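Local coordinates for protein alpha-1,2-mannosyltransferase (Ktr4), putative (Neosartorya fumigata, PDB 7BOP) that belongs to a fungal glycosyltransferase family of the GT-A clan and binds guanosine-5'-diphosphate beside a manganese ion, at residues P109-K115 with Y127-V131; L249-M255 with G325-A331. One frame throughout, in Å; residues are numbered along the deposited sequence.

Contact 1: P109-K115 with Y127-V131; sequences PFTEEFK and YYEQV
Pro109 and Phe110 run past Gln130 and Tyr128 on their way into helix 112-119, the CA atoms of Phe110 and Tyr128 standing 7.0 Å apart, a spacing at which side chains carry the contact with strand 126-130. Tyr128 is met on its face and its edge. Over one face, Lys115 CG sits 3.6 Å from the ring centroid and only 4° off the normal, a CH-pi contact well suited to the long methylene chain of lysine. That chain runs on extended to NZ, which makes a long salt bridge to Glu112 OE2, its hydrogen bond weak. At the edge, Tyr128 CE1 meets Phe114 CE1, 3.8 Å away, edge to edge and near the plane of each ring; with chi1 at -176° the Phe114 side chain swings away from its own N, which brings the ring in toward the strand. Phe110 crosses Tyr128 at about a right angle, its CD2 3.9 Å from Tyr128 CB, and its CD1 lies over the centre of the Phe114 ring. Thr111 caps the helix: its OG1 accepts from Phe114 N at 3.0 Å. The hydroxyl of Tyr128 is hydrogen-bonded to Thr118 OG1, and Gln130 NE2, beside the Pro109 ring, to Asp107 O. Helix and strand of this beta-alpha-beta unit thus adhere through aromatic rings and aliphatic carbon, while the charge of Lys115 stays toward the partly exposed side, near Glu112.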
ATOM      1  N   PRO A 109      -6.104 -21.816   7.606  1.00 45.93           N
ATOM      2  CA  PRO A 109      -7.562 -21.703   7.490  1.00 45.56           C
ATOM      3  C   PRO A 109      -8.168 -20.704   8.469  1.00 43.74           C
ATOM      4  O   PRO A 109      -7.679 -20.573   9.580  1.00 44.09           O
ATOM      5  CB  PRO A 109      -8.054 -23.125   7.827  1.00 47.42           C
ATOM      6  CG  PRO A 109      -6.884 -24.008   7.582  1.00 47.74           C
ATOM      7  CD  PRO A 109      -5.697 -23.185   7.984  1.00 47.42           C
ATOM      8  N   PHE A 110      -9.229 -20.008   8.067  1.00 43.81           N
ATOM      9  CA  PHE A 110      -9.943 -19.135   8.993  1.00 43.31           C
ATOM     10  C   PHE A 110     -10.859 -19.947   9.906  1.00 45.02           C
ATOM     11  O   PHE A 110     -11.456 -20.924   9.467  1.00 44.34           O
ATOM     12  CB  PHE A 110     -10.767 -18.072   8.253  1.00 42.39           C
ATOM     13  CG  PHE A 110      -9.940 -16.962   7.649  1.00 41.25           C
ATOM     14  CD1 PHE A 110      -9.241 -16.069   8.465  1.00 41.33           C
ATOM     15  CD2 PHE A 110      -9.879 -16.792   6.270  1.00 40.62           C
ATOM     16  CE1 PHE A 110      -8.493 -15.038   7.912  1.00 41.33           C
ATOM     17  CE2 PHE A 110      -9.129 -15.768   5.715  1.00 39.93           C
ATOM     18  CZ  PHE A 110      -8.442 -14.889   6.533  1.00 39.58           C
ATOM     19  N   THR A 111     -10.987 -19.511  11.157  1.00 44.76           N
ATOM     20  CA  THR A 111     -11.896 -20.152  12.107  1.00 47.03           C
ATOM     21  C   THR A 111     -13.339 -19.811  11.776  1.00 49.64           C
ATOM     22  O   THR A 111     -13.613 -18.854  11.043  1.00 46.33           O
ATOM     23  CB  THR A 111     -11.625 -19.729  13.567  1.00 48.14           C
ATOM     24  OG1 THR A 111     -11.857 -18.323  13.732  1.00 48.55           O
ATOM     25  CG2 THR A 111     -10.198 -20.076  13.980  1.00 47.94           C
ATOM     26  N   GLU A 112     -14.266 -20.592  12.323  1.00 48.85           N
ATOM     27  CA  GLU A 112     -15.689 -20.279  12.204  1.00 50.03           C
ATOM     28  C   GLU A 112     -16.050 -18.987  12.937  1.00 46.73           C
ATOM     29  O   GLU A 112     -16.902 -18.240  12.466  1.00 46.59           O
ATOM     30  CB  GLU A 112     -16.561 -21.450  12.694  1.00 53.38           C
ATOM     31  CG  GLU A 112     -16.440 -22.701  11.832  1.00 56.66           C
ATOM     32  CD  GLU A 112     -16.817 -22.458  10.376  1.00 60.16           C
ATOM     33  OE1 GLU A 112     -17.865 -21.825  10.129  1.00 64.50           O
ATOM     34  OE2 GLU A 112     -16.059 -22.884   9.476  1.00 63.90           O
ATOM     35  N   GLU A 113     -15.401 -18.720  14.070  1.00 46.38           N
ATOM     36  CA  GLU A 113     -15.579 -17.452  14.790  1.00 48.43           C
ATOM     37  C   GLU A 113     -15.180 -16.241  13.906  1.00 46.96           C
ATOM     38  O   GLU A 113     -15.887 -15.235  13.873  1.00 46.62           O
ATOM     39  CB  GLU A 113     -14.761 -17.452  16.087  1.00 52.29           C
ATOM     40  CG  GLU A 113     -15.047 -16.291  17.047  1.00 56.60           C
ATOM     41  CD  GLU A 113     -13.953 -16.076  18.099  1.00 62.79           C
ATOM     42  OE1 GLU A 113     -14.024 -15.070  18.834  1.00 66.77           O
ATOM     43  OE2 GLU A 113     -13.009 -16.897  18.204  1.00 70.30           O
ATOM     44  N   PHE A 114     -14.053 -16.355  13.205  1.00 44.23           N
ATOM     45  CA  PHE A 114     -13.590 -15.308  12.280  1.00 43.28           C
ATOM     46  C   PHE A 114     -14.646 -15.027  11.205  1.00 42.71           C
ATOM     47  O   PHE A 114     -14.991 -13.872  10.952  1.00 40.76           O
ATOM     48  CB  PHE A 114     -12.259 -15.713  11.622  1.00 41.99           C
ATOM     49  CG  PHE A 114     -11.673 -14.648  10.721  1.00 41.41           C
ATOM     50  CD1 PHE A 114     -12.107 -14.507   9.401  1.00 39.82           C
ATOM     51  CD2 PHE A 114     -10.677 -13.792  11.191  1.00 41.62           C
ATOM     52  CE1 PHE A 114     -11.566 -13.528   8.572  1.00 40.04           C
ATOM     53  CE2 PHE A 114     -10.139 -12.812  10.368  1.00 39.13           C
ATOM     54  CZ  PHE A 114     -10.581 -12.682   9.062  1.00 39.39           C
ATOM     55  N   LYS A 115     -15.161 -16.087  10.588  1.00 43.46           N
ATOM     56  CA  LYS A 115     -16.157 -15.941   9.527  1.00 44.81           C
ATOM     57  C   LYS A 115     -17.444 -15.287  10.023  1.00 43.86           C
ATOM     58  O   LYS A 115     -17.988 -14.413   9.349  1.00 43.54           O
ATOM     59  CB  LYS A 115     -16.478 -17.288   8.880  1.00 44.84           C
ATOM     60  CG  LYS A 115     -15.312 -17.898   8.134  1.00 47.33           C
ATOM     61  CD  LYS A 115     -15.600 -19.331   7.734  1.00 49.08           C
ATOM     62  CE  LYS A 115     -14.364 -19.969   7.141  1.00 51.00           C
ATOM     63  NZ  LYS A 115     -14.651 -21.351   6.687  1.00 54.28           N
ATOM     64  N   TYR A 127     -15.774 -13.354   1.575  1.00 39.36           N
ATOM     65  CA  TYR A 127     -15.129 -14.575   1.108  1.00 40.48           C
ATOM     66  C   TYR A 127     -13.872 -14.836   1.925  1.00 42.65           C
ATOM     67  O   TYR A 127     -13.204 -13.895   2.403  1.00 39.07           O
ATOM     68  CB  TYR A 127     -14.788 -14.467  -0.375  1.00 41.42           C
ATOM     69  CG  TYR A 127     -16.001 -14.189  -1.228  1.00 43.39           C
ATOM     70  CD1 TYR A 127     -16.765 -15.236  -1.768  1.00 44.23           C
ATOM     71  CD2 TYR A 127     -16.405 -12.882  -1.482  1.00 43.03           C
ATOM     72  CE1 TYR A 127     -17.884 -14.974  -2.550  1.00 43.96           C
ATOM     73  CE2 TYR A 127     -17.527 -12.613  -2.253  1.00 44.12           C
ATOM     74  CZ  TYR A 127     -18.262 -13.660  -2.782  1.00 44.89           C
ATOM     75  OH  TYR A 127     -19.365 -13.372  -3.542  1.00 44.85           O
ATOM     76  N   TYR A 128     -13.558 -16.121   2.084  1.00 40.85           N
ATOM     77  CA  TYR A 128     -12.515 -16.582   2.995  1.00 41.86           C
ATOM     78  C   TYR A 128     -11.604 -17.513   2.229  1.00 43.46           C
ATOM     79  O   TYR A 128     -12.011 -18.610   1.858  1.00 46.16           O
ATOM     80  CB  TYR A 128     -13.154 -17.267   4.204  1.00 41.93           C
ATOM     81  CG  TYR A 128     -14.126 -16.348   4.896  1.00 40.72           C
ATOM     82  CD1 TYR A 128     -13.679 -15.394   5.815  1.00 39.40           C
ATOM     83  CD2 TYR A 128     -15.491 -16.384   4.591  1.00 40.07           C
ATOM     84  CE1 TYR A 128     -14.566 -14.516   6.424  1.00 39.12           C
ATOM     85  CE2 TYR A 128     -16.387 -15.511   5.195  1.00 39.53           C
ATOM     86  CZ  TYR A 128     -15.922 -14.580   6.114  1.00 39.17           C
ATOM     87  OH  TYR A 128     -16.801 -13.721   6.723  1.00 39.03           O
ATOM     88  N   GLU A 129     -10.387 -17.047   1.950  1.00 40.23           N
ATOM     89  CA  GLU A 129      -9.472 -17.739   1.048  1.00 39.69           C
ATOM     90  C   GLU A 129      -8.187 -18.108   1.760  1.00 40.48           C
ATOM     91  O   GLU A 129      -7.722 -17.389   2.660  1.00 39.58           O
ATOM     92  CB  GLU A 129      -9.130 -16.856  -0.150  1.00 40.13           C
ATOM     93  CG  GLU A 129     -10.323 -16.432  -0.982  1.00 41.37           C
ATOM     94  CD  GLU A 129     -10.974 -17.573  -1.736  1.00 43.18           C
ATOM     95  OE1 GLU A 129     -10.308 -18.580  -2.033  1.00 43.47           O
ATOM     96  OE2 GLU A 129     -12.161 -17.429  -2.064  1.00 46.46           O
ATOM     97  N   GLN A 130      -7.609 -19.231   1.350  1.00 39.22           N
ATOM     98  CA  GLN A 130      -6.320 -19.647   1.855  1.00 40.21           C
ATOM     99  C   GLN A 130      -5.281 -19.387   0.789  1.00 38.49           C
ATOM    100  O   GLN A 130      -5.536 -19.609  -0.396  1.00 38.67           O
ATOM    101  CB  GLN A 130      -6.323 -21.123   2.243  1.00 41.83           C
ATOM    102  CG  GLN A 130      -5.155 -21.490   3.140  1.00 45.24           C
ATOM    103  CD  GLN A 130      -5.218 -22.919   3.645  1.00 48.35           C
ATOM    104  OE1 GLN A 130      -6.015 -23.715   3.166  1.00 50.11           O
ATOM    105  NE2 GLN A 130      -4.365 -23.249   4.614  1.00 48.68           N
ATOM    106  N   VAL A 131      -4.110 -18.923   1.210  1.00 38.00           N
ATOM    107  CA  VAL A 131      -2.999 -18.724   0.287  1.00 37.88           C
ATOM    108  C   VAL A 131      -2.405 -20.098  -0.042  1.00 38.75           C
ATOM    109  O   VAL A 131      -2.080 -20.832   0.869  1.00 38.10           O
ATOM    110  CB  VAL A 131      -1.900 -17.832   0.906  1.00 37.52           C
ATOM    111  CG1 VAL A 131      -0.706 -17.722  -0.038  1.00 37.60           C
ATOM    112  CG2 VAL A 131      -2.468 -16.448   1.230  1.00 37.74           C
TER

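Contact 2: L249-M255 with G325-A331; sequences LSSNNMM and GLFADAA
Ser250, Asn252 and Met254, every second residue of the 249-255 loop, bond to the backbone where helix 316-327 ends and the chain turns away. Three backbone hydrogen bonds form the framework. Ser250 N gives to Leu326 O at 2.8 Å and Met254 N to Gly325 O, also at 2.8 Å and almost straight (178°), so the loop supplies N-H groups to carbonyls of the last helical turn. Farther on the direction reverses, and Ala330 N gives to Asn252 O.

Polar side chains add to this. Ser250 OG donates to Ala328 O at 2.7 Å; with chi1 at 68° the hydroxyl lies between its own N and carbonyl carbon, a short arm aimed at the opposite backbone. Asn252 ND2 donates to Asp329 OD1 at 2.8 Å, amide and carboxylate planes turned 58° apart. The same oxygen accepts Ala331 N from above its plane, closing an Asx turn, so two N-H groups grip it. Asn253 shapes the loop itself: ND2 holds Ser250 O, and OD1 takes Met255 N in a second Asx turn.

Apolar contacts fall in two groups. Leu326 CD2 touches Leu249 CD1 (3.7 Å) and Met255 CE (3.6 Å). Met254 packs CB 3.7 Å from Gly325 CA, a close approach suited to glycine, and its extended chain carries CE to Ala330 CB.

Leu326 also packs on helix 234-244, as does Phe327, which with Ala328 meets helix 288-292. Val383, past helix 376-382, backs Met254 and Ala330; the loop itself leads into helix 255-258, and residues 325-331 lead toward strand 333-335.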
ATOM      1  N   LEU A 249      11.080   0.800 -19.046  1.00 35.47           N
ATOM      2  CA  LEU A 249      10.945   2.086 -18.356  1.00 34.55           C
ATOM      3  C   LEU A 249       9.877   2.944 -19.027  1.00 35.02           C
ATOM      4  O   LEU A 249       9.924   3.147 -20.242  1.00 32.23           O
ATOM      5  CB  LEU A 249      12.284   2.841 -18.339  1.00 34.16           C
ATOM      6  CG  LEU A 249      12.296   4.174 -17.587  1.00 34.98           C
ATOM      7  CD1 LEU A 249      12.249   3.960 -16.077  1.00 35.04           C
ATOM      8  CD2 LEU A 249      13.525   4.982 -17.957  1.00 35.74           C
ATOM      9  N   SER A 250       8.909   3.439 -18.251  1.00 32.60           N
ATOM     10  CA  SER A 250       7.875   4.323 -18.810  1.00 33.38           C
ATOM     11  C   SER A 250       8.431   5.725 -19.068  1.00 32.68           C
ATOM     12  O   SER A 250       9.442   6.126 -18.471  1.00 31.17           O
ATOM     13  CB  SER A 250       6.663   4.418 -17.886  1.00 33.81           C
ATOM     14  OG  SER A 250       6.999   5.099 -16.702  1.00 34.34           O
ATOM     15  N   SER A 251       7.749   6.482 -19.923  1.00 33.26           N
ATOM     16  CA  SER A 251       8.160   7.853 -20.203  1.00 35.55           C
ATOM     17  C   SER A 251       7.787   8.780 -19.030  1.00 35.53           C
ATOM     18  O   SER A 251       8.604   9.586 -18.595  1.00 34.14           O
ATOM     19  CB  SER A 251       7.601   8.333 -21.544  1.00 38.07           C
ATOM     20  OG  SER A 251       6.204   8.497 -21.488  1.00 45.62           O
ATOM     21  N   ASN A 252       6.581   8.632 -18.485  1.00 33.84           N
ATOM     22  CA  ASN A 252       6.160   9.428 -17.334  1.00 33.85           C
ATOM     23  C   ASN A 252       6.496   8.661 -16.046  1.00 33.66           C
ATOM     24  O   ASN A 252       5.612   8.126 -15.352  1.00 33.28           O
ATOM     25  CB  ASN A 252       4.668   9.766 -17.428  1.00 34.12           C
ATOM     26  CG  ASN A 252       4.257  10.903 -16.518  1.00 34.04           C
ATOM     27  OD1 ASN A 252       5.082  11.545 -15.865  1.00 34.51           O
ATOM     28  ND2 ASN A 252       2.962  11.149 -16.461  1.00 36.15           N
ATOM     29  N   ASN A 253       7.791   8.636 -15.741  1.00 29.35           N
ATOM     30  CA  ASN A 253       8.341   7.840 -14.657  1.00 29.38           C
ATOM     31  C   ASN A 253       8.686   8.715 -13.455  1.00 28.52           C
ATOM     32  O   ASN A 253       8.724   9.940 -13.556  1.00 29.49           O
ATOM     33  CB  ASN A 253       9.557   7.025 -15.142  1.00 29.85           C
ATOM     34  CG  ASN A 253      10.773   7.888 -15.479  1.00 30.44           C
ATOM     35  OD1 ASN A 253      11.307   8.605 -14.630  1.00 30.29           O
ATOM     36  ND2 ASN A 253      11.228   7.796 -16.717  1.00 29.65           N
ATOM     37  N   MET A 254       8.950   8.066 -12.327  1.00 28.46           N
ATOM     38  CA  MET A 254       9.252   8.752 -11.080  1.00 28.79           C
ATOM     39  C   MET A 254      10.735   8.636 -10.700  1.00 29.97           C
ATOM     40  O   MET A 254      11.071   8.597  -9.512  1.00 29.20           O
ATOM     41  CB  MET A 254       8.388   8.171  -9.953  1.00 28.84           C
ATOM     42  CG  MET A 254       6.889   8.208 -10.215  1.00 29.42           C
ATOM     43  SD  MET A 254       5.999   7.403  -8.864  1.00 30.66           S
ATOM     44  CE  MET A 254       4.349   7.317  -9.563  1.00 30.11           C
ATOM     45  N   MET A 255      11.629   8.630 -11.688  1.00 30.18           N
ATOM     46  CA  MET A 255      13.068   8.471 -11.408  1.00 31.73           C
ATOM     47  C   MET A 255      13.593   9.516 -10.420  1.00 31.27           C
ATOM     48  O   MET A 255      14.363   9.180  -9.539  1.00 30.91           O
ATOM     49  CB  MET A 255      13.890   8.521 -12.710  1.00 33.98           C
ATOM     50  CG  MET A 255      15.331   8.031 -12.579  1.00 34.94           C
ATOM     51  SD  MET A 255      15.465   6.279 -12.157  1.00 36.26           S
ATOM     52  CE  MET A 255      14.851   5.522 -13.670  1.00 37.57           C
ATOM     53  N   GLY A 325       6.926   3.438 -10.060  1.00 28.71           N
ATOM     54  CA  GLY A 325       7.783   4.542 -10.475  1.00 28.37           C
ATOM     55  C   GLY A 325       8.578   4.312 -11.744  1.00 28.62           C
ATOM     56  O   GLY A 325       8.981   5.272 -12.382  1.00 30.72           O
ATOM     57  N   LEU A 326       8.826   3.054 -12.098  1.00 29.89           N
ATOM     58  CA  LEU A 326       9.553   2.713 -13.330  1.00 31.50           C
ATOM     59  C   LEU A 326       8.655   2.289 -14.494  1.00 31.96           C
ATOM     60  O   LEU A 326       8.989   2.562 -15.645  1.00 31.57           O
ATOM     61  CB  LEU A 326      10.551   1.591 -13.051  1.00 32.03           C
ATOM     62  CG  LEU A 326      11.645   1.922 -12.038  1.00 32.76           C
ATOM     63  CD1 LEU A 326      12.430   0.666 -11.740  1.00 33.34           C
ATOM     64  CD2 LEU A 326      12.540   3.030 -12.555  1.00 32.57           C
ATOM     65  N   PHE A 327       7.537   1.626 -14.195  1.00 31.34           N
ATOM     66  CA  PHE A 327       6.722   0.958 -15.219  1.00 32.16           C
ATOM     67  C   PHE A 327       5.309   1.520 -15.407  1.00 33.55           C
ATOM     68  O   PHE A 327       4.695   1.260 -16.441  1.00 33.72           O
ATOM     69  CB  PHE A 327       6.679  -0.552 -14.931  1.00 32.80           C
ATOM     70  CG  PHE A 327       8.037  -1.140 -14.626  1.00 32.49           C
ATOM     71  CD1 PHE A 327       9.112  -0.930 -15.496  1.00 33.54           C
ATOM     72  CD2 PHE A 327       8.259  -1.868 -13.455  1.00 32.56           C
ATOM     73  CE1 PHE A 327      10.368  -1.437 -15.206  1.00 33.18           C
ATOM     74  CE2 PHE A 327       9.517  -2.380 -13.163  1.00 32.66           C
ATOM     75  CZ  PHE A 327      10.569  -2.170 -14.042  1.00 33.64           C
ATOM     76  N   ALA A 328       4.802   2.298 -14.447  1.00 30.86           N
ATOM     77  CA  ALA A 328       3.501   2.931 -14.593  1.00 32.25           C
ATOM     78  C   ALA A 328       3.633   4.332 -15.170  1.00 32.22           C
ATOM     79  O   ALA A 328       4.730   4.886 -15.267  1.00 31.17           O
ATOM     80  CB  ALA A 328       2.772   2.969 -13.254  1.00 32.90           C
ATOM     81  N   ASP A 329       2.492   4.877 -15.571  1.00 30.80           N
ATOM     82  CA  ASP A 329       2.342   6.274 -15.925  1.00 31.22           C
ATOM     83  C   ASP A 329       2.072   7.027 -14.626  1.00 30.76           C
ATOM     84  O   ASP A 329       1.032   6.822 -13.996  1.00 30.37           O
ATOM     85  CB  ASP A 329       1.162   6.383 -16.902  1.00 33.18           C
ATOM     86  CG  ASP A 329       0.884   7.788 -17.379  1.00 36.02           C
ATOM     87  OD1 ASP A 329       1.469   8.786 -16.898  1.00 33.89           O
ATOM     88  OD2 ASP A 329       0.012   7.890 -18.271  1.00 38.44           O
ATOM     89  N   ALA A 330       2.984   7.918 -14.235  1.00 29.35           N
ATOM     90  CA  ALA A 330       2.849   8.668 -12.977  1.00 29.23           C
ATOM     91  C   ALA A 330       1.562   9.489 -12.891  1.00 30.46           C
ATOM     92  O   ALA A 330       1.052   9.723 -11.798  1.00 29.82           O
ATOM     93  CB  ALA A 330       4.062   9.564 -12.751  1.00 28.62           C
ATOM     94  N   ALA A 331       1.023   9.896 -14.047  1.00 30.67           N
ATOM     95  CA  ALA A 331      -0.265  10.591 -14.101  1.00 31.90           C
ATOM     96  C   ALA A 331      -1.412   9.704 -13.652  1.00 30.73           C
ATOM     97  O   ALA A 331      -2.444  10.221 -13.273  1.00 31.47           O
ATOM     98  CB  ALA A 331      -0.549  11.117 -15.503  1.00 33.09           C
TER

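The two contacts share no element and lie on opposite sides of the chain's centre, with their own centres 37 Å apart. Both bear on the large mixed sheet: contact 1 includes its strand 126-130, paired with 102-106, whereas contact 2 stands just ahead of strand 333-335, paired with 218-224. Contact 1 is at the surface and joins neighbours in sequence within one beta-alpha-beta unit; its cohesion is aromatic and aliphatic. Contact 2, partly buried, brings together segments some 70 residues apart, and there backbone polarity at a helix end and in an irregular loop is met by hydrogen bonds, with methionine and leucine packing alongside.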